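Local coordinates for putative uncharacterized protein tcp24 (Actinoplanes teichomyceticus, PDB 4Q38), which probably transfers long-chain acyl groups from acyl-coenzyme A to the amino sugar of teicoplanin-type glycopeptide antibiotics, at residues T180-L184 against R185-Y189; V150-E153 against T154-Q157; D265-I268 against I269-A272; S292-E295 against F296-Y300. All coordinates share one frame; numbering follows the deposited sequence.

Contact 1 (T180-L184 against R185-Y189)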
loop_
_atom_site.group_PDB
_atom_site.type_symbol
_atom_site.label_atom_id
_atom_site.label_comp_id
_atom_site.label_asym_id
_atom_site.label_seq_id
_atom_site.Cartn_x
_atom_site.Cartn_y
_atom_site.Cartn_z
ATOM N N THR A 180 -2.975 1.588 -1.768
ATOM C CA THR A 180 -3.969 0.745 -2.459
ATOM C C THR A 180 -4.377 1.273 -3.843
ATOM O O THR A 180 -4.970 0.524 -4.607
ATOM C CB THR A 180 -5.231 0.443 -1.611
ATOM O OG1 THR A 180 -5.754 1.662 -1.104
ATOM C CG2 THR A 180 -4.895 -0.494 -0.426
ATOM N N THR A 181 -4.035 2.523 -4.189
ATOM C CA THR A 181 -4.277 2.991 -5.565
ATOM C C THR A 181 -3.463 2.181 -6.567
ATOM O O THR A 181 -3.837 2.095 -7.729
ATOM C CB THR A 181 -3.962 4.502 -5.821
ATOM O OG1 THR A 181 -2.557 4.759 -5.682
ATOM C CG2 THR A 181 -4.758 5.427 -4.903
ATOM N N TYR A 182 -2.339 1.613 -6.117
ATOM C CA TYR A 182 -1.526 0.757 -6.986
ATOM C C TYR A 182 -2.275 -0.533 -7.309
ATOM O O TYR A 182 -2.393 -0.914 -8.479
ATOM C CB TYR A 182 -0.176 0.425 -6.344
ATOM C CG TYR A 182 0.858 1.533 -6.405
ATOM C CD1 TYR A 182 0.753 2.665 -5.589
ATOM C CD2 TYR A 182 1.973 1.432 -7.251
ATOM C CE1 TYR A 182 1.712 3.676 -5.633
ATOM C CE2 TYR A 182 2.937 2.437 -7.297
ATOM C CZ TYR A 182 2.797 3.554 -6.489
ATOM O OH TYR A 182 3.745 4.550 -6.524
ATOM N N HIS A 183 -2.785 -1.202 -6.272
ATOM C CA HIS A 183 -3.528 -2.440 -6.482
ATOM C C HIS A 183 -4.736 -2.172 -7.335
ATOM O O HIS A 183 -5.019 -2.921 -8.268
ATOM C CB HIS A 183 -3.994 -3.054 -5.159
ATOM C CG HIS A 183 -2.935 -3.108 -4.085
ATOM N ND1 HIS A 183 -2.318 -2.010 -3.619
ATOM C CD2 HIS A 183 -2.422 -4.182 -3.364
ATOM C CE1 HIS A 183 -1.445 -2.354 -2.656
ATOM N NE2 HIS A 183 -1.519 -3.684 -2.486
ATOM N N LEU A 184 -5.455 -1.098 -7.014
ATOM C CA LEU A 184 -6.731 -0.769 -7.678
ATOM C C LEU A 184 -6.595 -0.251 -9.114
ATOM O O LEU A 184 -7.558 -0.285 -9.886
ATOM C CB LEU A 184 -7.534 0.237 -6.830
ATOM C CG LEU A 184 -8.054 -0.297 -5.480
ATOM C CD1 LEU A 184 -8.702 0.812 -4.657
ATOM C CD2 LEU A 184 -9.008 -1.455 -5.669
ATOM N N ARG A 185 -5.408 0.223 -9.473
ATOM C CA ARG A 185 -5.158 0.586 -10.865
ATOM C C ARG A 185 -4.584 -0.562 -11.679
ATOM O O ARG A 185 -4.289 -0.399 -12.858
ATOM C CB ARG A 185 -4.242 1.799 -10.947
ATOM C CG ARG A 185 -4.942 3.104 -10.618
ATOM C CD ARG A 185 -3.948 4.244 -10.635
ATOM N NE ARG A 185 -3.008 4.204 -9.507
ATOM C CZ ARG A 185 -1.824 4.809 -9.501
ATOM N NH1 ARG A 185 -1.384 5.439 -10.597
ATOM N NH2 ARG A 185 -1.051 4.755 -8.418
ATOM N N GLY A 186 -4.425 -1.733 -11.067
ATOM C CA GLY A 186 -3.865 -2.854 -11.805
ATOM C C GLY A 186 -2.425 -2.648 -12.267
ATOM O O GLY A 186 -2.014 -3.200 -13.286
ATOM N N ILE A 187 -1.668 -1.855 -11.517
ATOM C CA ILE A 187 -0.259 -1.594 -11.825
ATOM C C ILE A 187 0.695 -2.264 -10.848
ATOM O O ILE A 187 1.916 -2.099 -10.955
ATOM C CB ILE A 187 0.032 -0.067 -11.914
ATOM C CG1 ILE A 187 -0.257 0.638 -10.576
ATOM C CG2 ILE A 187 -0.792 0.538 -13.041
ATOM C CD1 ILE A 187 0.349 2.020 -10.441
ATOM N N LEU A 188 0.133 -3.030 -9.907
ATOM C CA LEU A 188 0.907 -3.758 -8.907
ATOM C C LEU A 188 0.366 -5.182 -8.850
ATOM O O LEU A 188 -0.860 -5.376 -8.836
ATOM C CB LEU A 188 0.753 -3.104 -7.526
ATOM C CG LEU A 188 1.469 -3.767 -6.333
ATOM C CD1 LEU A 188 2.909 -3.310 -6.237
ATOM C CD2 LEU A 188 0.763 -3.426 -5.026
ATOM N N TYR A 189 1.269 -6.155 -8.804
ATOM C CA TYR A 189 0.908 -7.585 -8.724
ATOM C C TYR A 189 1.747 -8.330 -7.707
ATOM O O TYR A 189 2.971 -8.210 -7.692
ATOM C CB TYR A 189 0.996 -8.264 -10.114
ATOM C CG TYR A 189 -0.015 -7.653 -11.029
ATOM C CD1 TYR A 189 -1.342 -8.088 -11.014
ATOM C CD2 TYR A 189 0.324 -6.569 -11.854
ATOM C CE1 TYR A 189 -2.300 -7.495 -11.811
ATOM C CE2 TYR A 189 -0.633 -5.960 -12.649
ATOM C CZ TYR A 189 -1.941 -6.425 -12.618
ATOM O OH TYR A 189 -2.911 -5.828 -13.391
HETATM O O HOH W 1 -3.772 -5.163 -9.432
#
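Arg-185 doubles back along the last turn of helix 177-184 and lies beside Thr-181, gripping it side-on with two nitrogens. Arg-185 NE reaches Thr-181 O at 2.9 Å, coming from above the carbonyl plane, while Arg-185 NH2 meets Thr-181 OG1 at 3.1 Å in a more bent bond; Thr-181 OG1 is also hydrogen-bonded to Trp-178 O. The bend at chi3 (-71°) turns the guanidinium to these oxygens and brings NH2 over one face of the Tyr-182 ring, toward its rim; the two planes are 68° apart and any cation-pi attraction is weak. NH1 also donates to Ala-106 O. Helix 177-184 ends here in a Schellman motif: Gly-186 has positive phi, Ile-187 N bonds to Tyr-182 O at 3.3 Å, and Gly-186 N to His-183 O. The turned chain enters strand 188-191, the first strand of the GNAT-like half. Leu-188 CG stands anti to the backbone N (chi1 178°), and CD2 sits over the centre of the His-183 imidazole, 3.4 Å from the centroid, in a CH-pi contact. His-183 NE2 probably hydrogen-bonds to the side chain of Gln-157. From another direction, Ile-187 CD1 packs 3.6 Å from Tyr-182 CD2, and it also covers a face of the Arg-185 guanidinium.

Contact 2 (V150-E153 against T154-Q157)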
loop_
_atom_site.group_PDB
_atom_site.type_symbol
_atom_site.label_atom_id
_atom_site.label_comp_id
_atom_site.label_asym_id
_atom_site.label_seq_id
_atom_site.Cartn_x
_atom_site.Cartn_y
_atom_site.Cartn_z
ATOM N N VAL A 150 -3.753 -14.774 -9.189
ATOM C CA VAL A 150 -2.788 -13.676 -9.055
ATOM C C VAL A 150 -3.545 -12.393 -8.715
ATOM O O VAL A 150 -3.138 -11.649 -7.824
ATOM C CB VAL A 150 -1.919 -13.501 -10.328
ATOM C CG1 VAL A 150 -1.056 -12.252 -10.228
ATOM C CG2 VAL A 150 -1.047 -14.731 -10.548
ATOM N N GLY A 151 -4.648 -12.153 -9.423
ATOM C CA GLY A 151 -5.501 -10.993 -9.169
ATOM C C GLY A 151 -5.960 -10.940 -7.719
ATOM O O GLY A 151 -5.818 -9.913 -7.055
ATOM N N TRP A 152 -6.510 -12.054 -7.228
ATOM C CA TRP A 152 -6.953 -12.125 -5.833
ATOM C C TRP A 152 -5.816 -12.022 -4.847
ATOM O O TRP A 152 -5.900 -11.251 -3.896
ATOM C CB TRP A 152 -7.815 -13.374 -5.587
ATOM C CG TRP A 152 -9.182 -13.230 -6.215
ATOM C CD1 TRP A 152 -9.736 -13.998 -7.240
ATOM C CD2 TRP A 152 -10.206 -12.220 -5.903
ATOM N NE1 TRP A 152 -11.000 -13.558 -7.561
ATOM C CE2 TRP A 152 -11.341 -12.491 -6.804
ATOM C CE3 TRP A 152 -10.301 -11.162 -4.992
ATOM C CZ2 TRP A 152 -12.506 -11.728 -6.777
ATOM C CZ3 TRP A 152 -11.479 -10.393 -4.981
ATOM C CH2 TRP A 152 -12.555 -10.673 -5.850
ATOM N N GLU A 153 -4.736 -12.765 -5.075
ATOM C CA GLU A 153 -3.562 -12.700 -4.187
ATOM C C GLU A 153 -3.081 -11.251 -4.024
ATOM O O GLU A 153 -2.740 -10.816 -2.924
ATOM C CB GLU A 153 -2.435 -13.575 -4.732
ATOM C CG GLU A 153 -1.257 -13.791 -3.792
ATOM C CD GLU A 153 -0.148 -14.603 -4.447
ATOM O OE1 GLU A 153 -0.471 -15.514 -5.239
ATOM O OE2 GLU A 153 1.048 -14.328 -4.184
ATOM N N THR A 154 -3.066 -10.514 -5.129
ATOM C CA THR A 154 -2.685 -9.098 -5.114
ATOM C C THR A 154 -3.613 -8.261 -4.226
ATOM O O THR A 154 -3.156 -7.481 -3.392
ATOM C CB THR A 154 -2.655 -8.555 -6.552
ATOM O OG1 THR A 154 -1.691 -9.307 -7.312
ATOM C CG2 THR A 154 -2.299 -7.057 -6.573
ATOM N N LEU A 155 -4.920 -8.436 -4.403
ATOM C CA LEU A 155 -5.900 -7.618 -3.698
ATOM C C LEU A 155 -6.004 -7.904 -2.197
ATOM O O LEU A 155 -6.530 -7.072 -1.461
ATOM C CB LEU A 155 -7.284 -7.725 -4.381
ATOM C CG LEU A 155 -7.337 -7.217 -5.831
ATOM C CD1 LEU A 155 -8.715 -7.441 -6.447
ATOM C CD2 LEU A 155 -6.944 -5.744 -5.934
ATOM N N THR A 156 -5.512 -9.070 -1.753
ATOM C CA THR A 156 -5.525 -9.445 -0.325
ATOM C C THR A 156 -4.699 -8.539 0.573
ATOM O O THR A 156 -4.866 -8.591 1.794
ATOM C CB THR A 156 -5.016 -10.886 -0.053
ATOM O OG1 THR A 156 -3.636 -10.998 -0.435
ATOM C CG2 THR A 156 -5.864 -11.935 -0.770
ATOM N N GLN A 157 -3.810 -7.711 0.013
ATOM C CA GLN A 157 -3.121 -6.764 0.891
ATOM C C GLN A 157 -4.097 -5.817 1.599
ATOM O O GLN A 157 -3.742 -5.219 2.611
ATOM C CB GLN A 157 -1.971 -5.973 0.232
ATOM C CG GLN A 157 -1.042 -5.398 1.319
ATOM C CD GLN A 157 0.243 -4.760 0.820
ATOM O OE1 GLN A 157 1.270 -4.750 1.532
ATOM N NE2 GLN A 157 0.202 -4.210 -0.366
#
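Val-150 O accepts two bonds from Thr-154, and the backbone around it is the closing part of helix 148-155. Thr-154 N donates to Val-150 O at 2.9 Å and Leu-155 N to Gly-151 O at 3.2 Å, both regular i to i+4 bonds. Thr-156 N still bonds to Trp-152 O at 3.1 Å.

The threonine hydroxyls fold back on this backbone. Thr-154 OG1 lies anti to its own carbonyl carbon (chi1 -60°) and donates to Val-150 O at 2.8 Å, from the face of the carbonyl opposite to the one used by the amide. Thr-156 takes a different rotation, with OG1 between N and C (chi1 64°), and Thr-156 OG1 donates to Glu-153 O at 2.7 Å. Leu-155 CG rests 3.3 Å from Gly-151 O, and its CD1 approaches Trp-152 CE3 more loosely at 4.3 Å.

Thr-154 OG1 also accepts from Arg-190 N, and Glu-153 OE2 from Gly-192 N, tying the helix to strand 188-191 and the turn after it. Trp-152 and Leu-155 pack on helix 125-143, Val-150 on helix 221-238, while Gln-157 leads on into the pocket of the decanoyl glucosamine.

Contact 3 (D265-I268 against I269-A272); sequences DSNI and IQLA. With COA (coenzyme A), chain D.
Ser-266 OG serves two partners: it accepts from Ile-269 N at 3.2 Å with an almost straight N-H···O angle of 175°, and it donates to the coenzyme A phosphate oxygen O2A at 2.6 Å. With OG anti to the backbone N (chi1 162°), the hydroxyl is placed between the first turn of helix 267-272 and the pyrophosphate. The same O2A takes a second bond from Ile-268 N at 3.1 Å. Asn-267 N donates to O1A of the same phosphate at 2.8 Å, and its ND2 goes on to O4A of the second phosphate at 2.9 Å. Two backbone amides, one hydroxyl and one carboxamide thus hold three oxygens of the pyrophosphate.

Ser-266 is the N-cap of the helix, and the diphosphate lies against its amino end, where the amides of Asn-267 and Ile-268 point to the phosphate oxygens; the helix dipole should favour the negative charge. Gripping the pyrophosphate with amides at the start of a helix is characteristic of the GNAT fold, which the C-terminal domain of this protein adopts. The carbonyls of Ser-266, Asn-267 and Ile-268 are used inside the helix: Ser-266 O accepts from Gln-270 N in a nearly straight bond (3.1 Å), Asn-267 O from Leu-271 N, and Ile-268 O from Ala-272 N at 2.8 Å. The side chain of Gln-270 runs back along the first turn, with Gln-270 CG 3.3 Å from Ser-266 O. Its NE2 makes a weak bond with Glu-264 O, while Asp-265 OD1 is hydrogen-bonded to Thr-263. Ile-268 CG1 and CD1 lie close to O2A, and the side chain also packs on Trp-252 and touches the decanoyl glucosamine.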
loop_
_atom_site.group_PDB
_atom_site.type_symbol
_atom_site.label_atom_id
_atom_site.label_comp_id
_atom_site.label_asym_id
_atom_site.label_seq_id
_atom_site.Cartn_x
_atom_site.Cartn_y
_atom_site.Cartn_z
ATOM N N ASP A 265 22.562 -15.347 9.618
ATOM C CA ASP A 265 21.325 -16.082 9.399
ATOM C C ASP A 265 20.173 -15.155 8.973
ATOM O O ASP A 265 19.121 -15.633 8.549
ATOM C CB ASP A 265 20.955 -16.906 10.637
ATOM C CG ASP A 265 20.698 -16.046 11.860
ATOM O OD1 ASP A 265 21.342 -14.984 11.991
ATOM O OD2 ASP A 265 19.850 -16.430 12.694
ATOM N N SER A 266 20.385 -13.842 9.060
ATOM C CA SER A 266 19.364 -12.870 8.653
ATOM C C SER A 266 19.069 -12.985 7.158
ATOM O O SER A 266 19.986 -12.996 6.330
ATOM C CB SER A 266 19.782 -11.443 9.016
ATOM O OG SER A 266 19.040 -10.473 8.281
ATOM N N ASN A 267 17.788 -13.105 6.824
ATOM C CA ASN A 267 17.349 -13.109 5.427
ATOM C C ASN A 267 17.682 -11.799 4.711
ATOM O O ASN A 267 18.138 -11.815 3.569
ATOM C CB ASN A 267 15.845 -13.400 5.344
ATOM C CG ASN A 267 15.509 -14.815 5.785
ATOM O OD1 ASN A 267 16.237 -15.750 5.470
ATOM N ND2 ASN A 267 14.414 -14.974 6.522
ATOM N N ILE A 268 17.455 -10.680 5.396
ATOM C CA ILE A 268 17.786 -9.350 4.866
ATOM C C ILE A 268 19.271 -9.275 4.484
ATOM O O ILE A 268 19.610 -8.937 3.345
ATOM C CB ILE A 268 17.372 -8.230 5.849
ATOM C CG1 ILE A 268 15.833 -8.141 5.907
ATOM C CG2 ILE A 268 17.973 -6.882 5.442
ATOM C CD1 ILE A 268 15.267 -7.308 7.040
ATOM N N ILE A 269 20.147 -9.642 5.416
ATOM C CA ILE A 269 21.589 -9.589 5.161
ATOM C C ILE A 269 21.960 -10.434 3.945
ATOM O O ILE A 269 22.553 -9.911 2.991
ATOM C CB ILE A 269 22.422 -9.969 6.411
ATOM C CG1 ILE A 269 22.068 -9.046 7.587
ATOM C CG2 ILE A 269 23.923 -9.896 6.113
ATOM C CD1 ILE A 269 22.425 -7.585 7.383
ATOM N N GLN A 270 21.576 -11.714 3.951
ATOM C CA GLN A 270 21.899 -12.625 2.844
ATOM C C GLN A 270 21.421 -12.086 1.493
ATOM O O GLN A 270 22.184 -12.049 0.526
ATOM C CB GLN A 270 21.290 -14.014 3.077
ATOM C CG GLN A 270 21.828 -14.781 4.273
ATOM C CD GLN A 270 20.900 -15.912 4.688
ATOM O OE1 GLN A 270 20.537 -16.771 3.879
ATOM N NE2 GLN A 270 20.510 -15.917 5.957
ATOM N N LEU A 271 20.170 -11.632 1.436
ATOM C CA LEU A 271 19.586 -11.205 0.165
ATOM C C LEU A 271 20.043 -9.815 -0.306
ATOM O O LEU A 271 20.183 -9.597 -1.508
ATOM C CB LEU A 271 18.048 -11.295 0.195
ATOM C CG LEU A 271 17.449 -12.697 0.421
ATOM C CD1 LEU A 271 15.945 -12.592 0.656
ATOM C CD2 LEU A 271 17.765 -13.627 -0.742
ATOM N N ALA A 272 20.277 -8.888 0.625
ATOM C CA ALA A 272 20.792 -7.548 0.261
ATOM C C ALA A 272 22.140 -7.630 -0.460
ATOM O O ALA A 272 22.506 -6.721 -1.212
ATOM C CB ALA A 272 20.893 -6.635 1.483
HETATM N N1A COA D . 9.668 -6.499 12.938
HETATM C C2A COA D . 10.263 -7.107 13.983
HETATM N N3A COA D . 11.230 -8.034 13.853
HETATM C C4A COA D . 11.657 -8.407 12.619
HETATM C C5A COA D . 11.051 -7.788 11.426
HETATM C C6A COA D . 9.995 -6.776 11.653
HETATM N N6A COA D . 9.379 -6.134 10.629
HETATM N N7A COA D . 11.661 -8.342 10.362
HETATM C C8A COA D . 12.573 -9.229 10.823
HETATM N N9A COA D . 12.558 -9.276 12.169
HETATM C C1B COA D . 13.424 -10.113 13.033
HETATM C C2B COA D . 13.378 -11.591 12.695
HETATM O O2B COA D . 12.324 -12.239 13.401
HETATM C C3B COA D . 14.758 -12.050 13.118
HETATM O O3B COA D . 14.784 -12.142 14.544
HETATM P P3B COA D . 15.848 -13.043 15.368
HETATM O O7A COA D . 15.359 -14.440 15.138
HETATM O O8A COA D . 15.714 -12.491 16.762
HETATM O O9A COA D . 17.195 -12.751 14.750
HETATM C C4B COA D . 15.633 -10.867 12.717
HETATM O O4B COA D . 14.785 -9.721 12.828
HETATM C C5B COA D . 16.227 -10.967 11.309
HETATM O O5B COA D . 15.171 -10.996 10.334
HETATM P P1A COA D . 15.418 -11.344 8.788
HETATM O O1A COA D . 15.606 -12.822 8.581
HETATM O O2A COA D . 16.473 -10.391 8.290
HETATM O O3A COA D . 14.006 -10.895 8.124
HETATM P P2A COA D . 12.692 -11.815 7.985
HETATM O O4A COA D . 12.776 -12.604 6.707
HETATM O O5A COA D . 12.407 -12.558 9.264
HETATM O O6A COA D . 11.571 -10.666 7.847
HETATM C CBP COA D . 10.234 -9.145 6.448
HETATM C CCP COA D . 11.597 -9.772 6.730
HETATM C CDP COA D . 10.454 -8.190 5.286
HETATM C CEP COA D . 9.267 -10.244 6.057
HETATM C CAP COA D . 9.718 -8.387 7.696
HETATM O OAP COA D . 10.701 -7.447 8.133
HETATM C C9P COA D . 8.405 -7.643 7.543
HETATM O O9P COA D . 7.349 -8.252 7.539
HETATM N N8P COA D . 8.459 -6.310 7.455
HETATM C C7P COA D . 7.297 -5.496 7.141
HETATM C C6P COA D . 7.192 -5.245 5.638
HETATM C C5P COA D . 8.365 -4.412 5.144
HETATM O O5P COA D . 9.169 -3.932 5.936
HETATM N N4P COA D . 8.465 -4.266 3.820
HETATM C C3P COA D . 9.384 -3.312 3.207
HETATM C C2P COA D . 8.885 -1.876 3.267
HETATM S S1P COA D . 10.090 -0.751 2.484
#

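Contact 4 (S292-E295 against F296-Y300); sequences SILE and FVFRY. With COA (coenzyme A), chain D.
Glu-295 CG covers one face of the Phe-296 ring, 4.3 Å from the centroid and close to the ring normal, while C2P of coenzyme A sits over the centre of the opposite face. The phenyl ring is therefore sandwiched between the CG methylene of Glu-295 and the C2P methylene next to the thiol, with Ser-292 OG at its edge. Phe-296 O accepts from adenine N6A at 3.0 Å, and Val-297 CG1 packs near N1A, so one helical turn meets both ends of the cofactor. Leu-294 CB meets Tyr-300 CB at 3.6 Å, and its CD2 touches Phe-298.

The glutamate has a bent chain, with chi2 at 68°, that carries OE2 across to Arg-299. Their salt bridge, Glu-295 OE2 to Arg-299 NH1 at 2.8 Å, lies in the guanidinium plane but is tilted 25° from that of the carboxylate, on its anti side; the two planes stand 72° apart. Helix 290-298, part of the GNAT-like domain, ends here, and Arg-299 leaves it with positive phi. Leu-294 O binds both Phe-298 N (2.9 Å) and Tyr-300 N (3.2 Å), from opposite faces of its plane.

A water donates to Glu-295 OE1 and Tyr-300 O. Further out, OE1 also forms a salt bridge with Lys-168, Arg-299 NH2 pairs with Glu-214, and the Phe-296 ring meets Trp-252 at a shallow angle between their planes.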
loop_
_atom_site.group_PDB
_atom_site.type_symbol
_atom_site.label_atom_id
_atom_site.label_comp_id
_atom_site.label_asym_id
_atom_site.label_seq_id
_atom_site.Cartn_x
_atom_site.Cartn_y
_atom_site.Cartn_z
ATOM N N SER A 292 10.669 5.551 8.685
ATOM C CA SER A 292 10.385 4.385 7.851
ATOM C C SER A 292 10.669 3.072 8.585
ATOM O O SER A 292 9.786 2.221 8.683
ATOM C CB SER A 292 11.175 4.448 6.543
ATOM O OG SER A 292 10.861 3.342 5.715
ATOM N N ILE A 293 11.888 2.915 9.119
ATOM C CA ILE A 293 12.243 1.677 9.818
ATOM C C ILE A 293 11.370 1.491 11.071
ATOM O O ILE A 293 11.010 0.374 11.430
ATOM C CB ILE A 293 13.772 1.550 10.105
ATOM C CG1 ILE A 293 14.154 0.091 10.394
ATOM C CG2 ILE A 293 14.217 2.473 11.239
ATOM C CD1 ILE A 293 15.650 -0.188 10.330
ATOM N N LEU A 294 11.001 2.596 11.714
ATOM C CA LEU A 294 10.151 2.520 12.897
ATOM C C LEU A 294 8.734 2.066 12.503
ATOM O O LEU A 294 8.127 1.251 13.200
ATOM C CB LEU A 294 10.141 3.859 13.648
ATOM C CG LEU A 294 11.410 4.186 14.462
ATOM C CD1 LEU A 294 11.450 5.659 14.846
ATOM C CD2 LEU A 294 11.532 3.304 15.688
ATOM N N GLU A 295 8.237 2.565 11.373
ATOM C CA GLU A 295 6.939 2.101 10.835
ATOM C C GLU A 295 6.971 0.595 10.601
ATOM O O GLU A 295 6.145 -0.147 11.140
ATOM C CB GLU A 295 6.560 2.850 9.550
ATOM C CG GLU A 295 5.392 2.254 8.755
ATOM C CD GLU A 295 4.039 2.366 9.456
ATOM O OE1 GLU A 295 3.885 3.214 10.359
ATOM O OE2 GLU A 295 3.123 1.592 9.109
ATOM N N PHE A 296 7.943 0.133 9.824
ATOM C CA PHE A 296 7.954 -1.273 9.427
ATOM C C PHE A 296 8.398 -2.293 10.467
ATOM O O PHE A 296 8.035 -3.475 10.374
ATOM C CB PHE A 296 8.697 -1.443 8.102
ATOM C CG PHE A 296 7.955 -0.860 6.945
ATOM C CD1 PHE A 296 6.774 -1.461 6.490
ATOM C CD2 PHE A 296 8.397 0.303 6.334
ATOM C CE1 PHE A 296 6.061 -0.920 5.429
ATOM C CE2 PHE A 296 7.685 0.857 5.278
ATOM C CZ PHE A 296 6.517 0.241 4.823
ATOM N N VAL A 297 9.156 -1.847 11.462
ATOM C CA VAL A 297 9.569 -2.743 12.541
ATOM C C VAL A 297 8.584 -2.721 13.708
ATOM O O VAL A 297 8.350 -3.750 14.328
ATOM C CB VAL A 297 11.020 -2.459 13.011
ATOM C CG1 VAL A 297 11.390 -3.308 14.212
ATOM C CG2 VAL A 297 11.999 -2.746 11.875
ATOM N N PHE A 298 8.011 -1.556 13.999
ATOM C CA PHE A 298 7.147 -1.396 15.176
ATOM C C PHE A 298 5.746 -0.848 14.896
ATOM O O PHE A 298 4.934 -0.764 15.822
ATOM C CB PHE A 298 7.792 -0.438 16.184
ATOM C CG PHE A 298 9.160 -0.845 16.642
ATOM C CD1 PHE A 298 9.328 -1.888 17.550
ATOM C CD2 PHE A 298 10.287 -0.152 16.195
ATOM C CE1 PHE A 298 10.600 -2.244 17.990
ATOM C CE2 PHE A 298 11.560 -0.510 16.633
ATOM C CZ PHE A 298 11.712 -1.553 17.531
ATOM N N ARG A 299 5.471 -0.448 13.654
ATOM C CA ARG A 299 4.276 0.355 13.332
ATOM C C ARG A 299 4.198 1.507 14.326
ATOM O O ARG A 299 3.189 1.691 15.023
ATOM C CB ARG A 299 2.986 -0.482 13.357
ATOM C CG ARG A 299 2.944 -1.644 12.372
ATOM C CD ARG A 299 3.038 -1.187 10.922
ATOM N NE ARG A 299 3.311 -2.325 10.042
ATOM C CZ ARG A 299 3.494 -2.241 8.729
ATOM N NH1 ARG A 299 3.434 -1.064 8.124
ATOM N NH2 ARG A 299 3.746 -3.338 8.021
ATOM N N TYR A 300 5.287 2.266 14.377
ATOM C CA TYR A 300 5.509 3.281 15.392
ATOM C C TYR A 300 4.430 4.353 15.380
ATOM O O TYR A 300 4.111 4.916 14.335
ATOM C CB TYR A 300 6.882 3.917 15.191
ATOM C CG TYR A 300 7.298 4.851 16.297
ATOM C CD1 TYR A 300 7.492 4.379 17.596
ATOM C CD2 TYR A 300 7.507 6.208 16.047
ATOM C CE1 TYR A 300 7.876 5.232 18.615
ATOM C CE2 TYR A 300 7.890 7.071 17.062
ATOM C CZ TYR A 300 8.071 6.577 18.342
ATOM O OH TYR A 300 8.447 7.428 19.358
HETATM N N1A COA D . 9.668 -6.499 12.938
HETATM C C2A COA D . 10.263 -7.107 13.983
HETATM N N3A COA D . 11.230 -8.034 13.853
HETATM C C4A COA D . 11.657 -8.407 12.619
HETATM C C5A COA D . 11.051 -7.788 11.426
HETATM C C6A COA D . 9.995 -6.776 11.653
HETATM N N6A COA D . 9.379 -6.134 10.629
HETATM N N7A COA D . 11.661 -8.342 10.362
HETATM C C8A COA D . 12.573 -9.229 10.823
HETATM N N9A COA D . 12.558 -9.276 12.169
HETATM C C1B COA D . 13.424 -10.113 13.033
HETATM C C2B COA D . 13.378 -11.591 12.695
HETATM O O2B COA D . 12.324 -12.239 13.401
HETATM C C3B COA D . 14.758 -12.050 13.118
HETATM O O3B COA D . 14.784 -12.142 14.544
HETATM P P3B COA D . 15.848 -13.043 15.368
HETATM O O7A COA D . 15.359 -14.440 15.138
HETATM O O8A COA D . 15.714 -12.491 16.762
HETATM O O9A COA D . 17.195 -12.751 14.750
HETATM C C4B COA D . 15.633 -10.867 12.717
HETATM O O4B COA D . 14.785 -9.721 12.828
HETATM C C5B COA D . 16.227 -10.967 11.309
HETATM O O5B COA D . 15.171 -10.996 10.334
HETATM P P1A COA D . 15.418 -11.344 8.788
HETATM O O1A COA D . 15.606 -12.822 8.581
HETATM O O2A COA D . 16.473 -10.391 8.290
HETATM O O3A COA D . 14.006 -10.895 8.124
HETATM P P2A COA D . 12.692 -11.815 7.985
HETATM O O4A COA D . 12.776 -12.604 6.707
HETATM O O5A COA D . 12.407 -12.558 9.264
HETATM O O6A COA D . 11.571 -10.666 7.847
HETATM C CBP COA D . 10.234 -9.145 6.448
HETATM C CCP COA D . 11.597 -9.772 6.730
HETATM C CDP COA D . 10.454 -8.190 5.286
HETATM C CEP COA D . 9.267 -10.244 6.057
HETATM C CAP COA D . 9.718 -8.387 7.696
HETATM O OAP COA D . 10.701 -7.447 8.133
HETATM C C9P COA D . 8.405 -7.643 7.543
HETATM O O9P COA D . 7.349 -8.252 7.539
HETATM N N8P COA D . 8.459 -6.310 7.455
HETATM C C7P COA D . 7.297 -5.496 7.141
HETATM C C6P COA D . 7.192 -5.245 5.638
HETATM C C5P COA D . 8.365 -4.412 5.144
HETATM O O5P COA D . 9.169 -3.932 5.936
HETATM N N4P COA D . 8.465 -4.266 3.820
HETATM C C3P COA D . 9.384 -3.312 3.207
HETATM C C2P COA D . 8.885 -1.876 3.267
HETATM S S1P COA D . 10.090 -0.751 2.484
HETATM O O HOH W 2 5.246 4.798 11.891
#

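How the contacts relate
All four contacts are local and follow one another in series, without nesting or crossing. Contact 2 comes first, near the C-terminal part of helix 148-155; contact 1 then closes the end of helix 177-184 and starts the sheet. They touch, through the side chains of His-183 and Gln-157 and through packing of Thr-154 on Leu-188 and Tyr-189, so the N-terminal helices are joined to strand 188-191. Contact 3, at the start of helix 267-272, and contact 4, at the end of helix 290-298, lie in the GNAT-like domain, about 19 Å apart between centres. They do not touch but are bridged by coenzyme A.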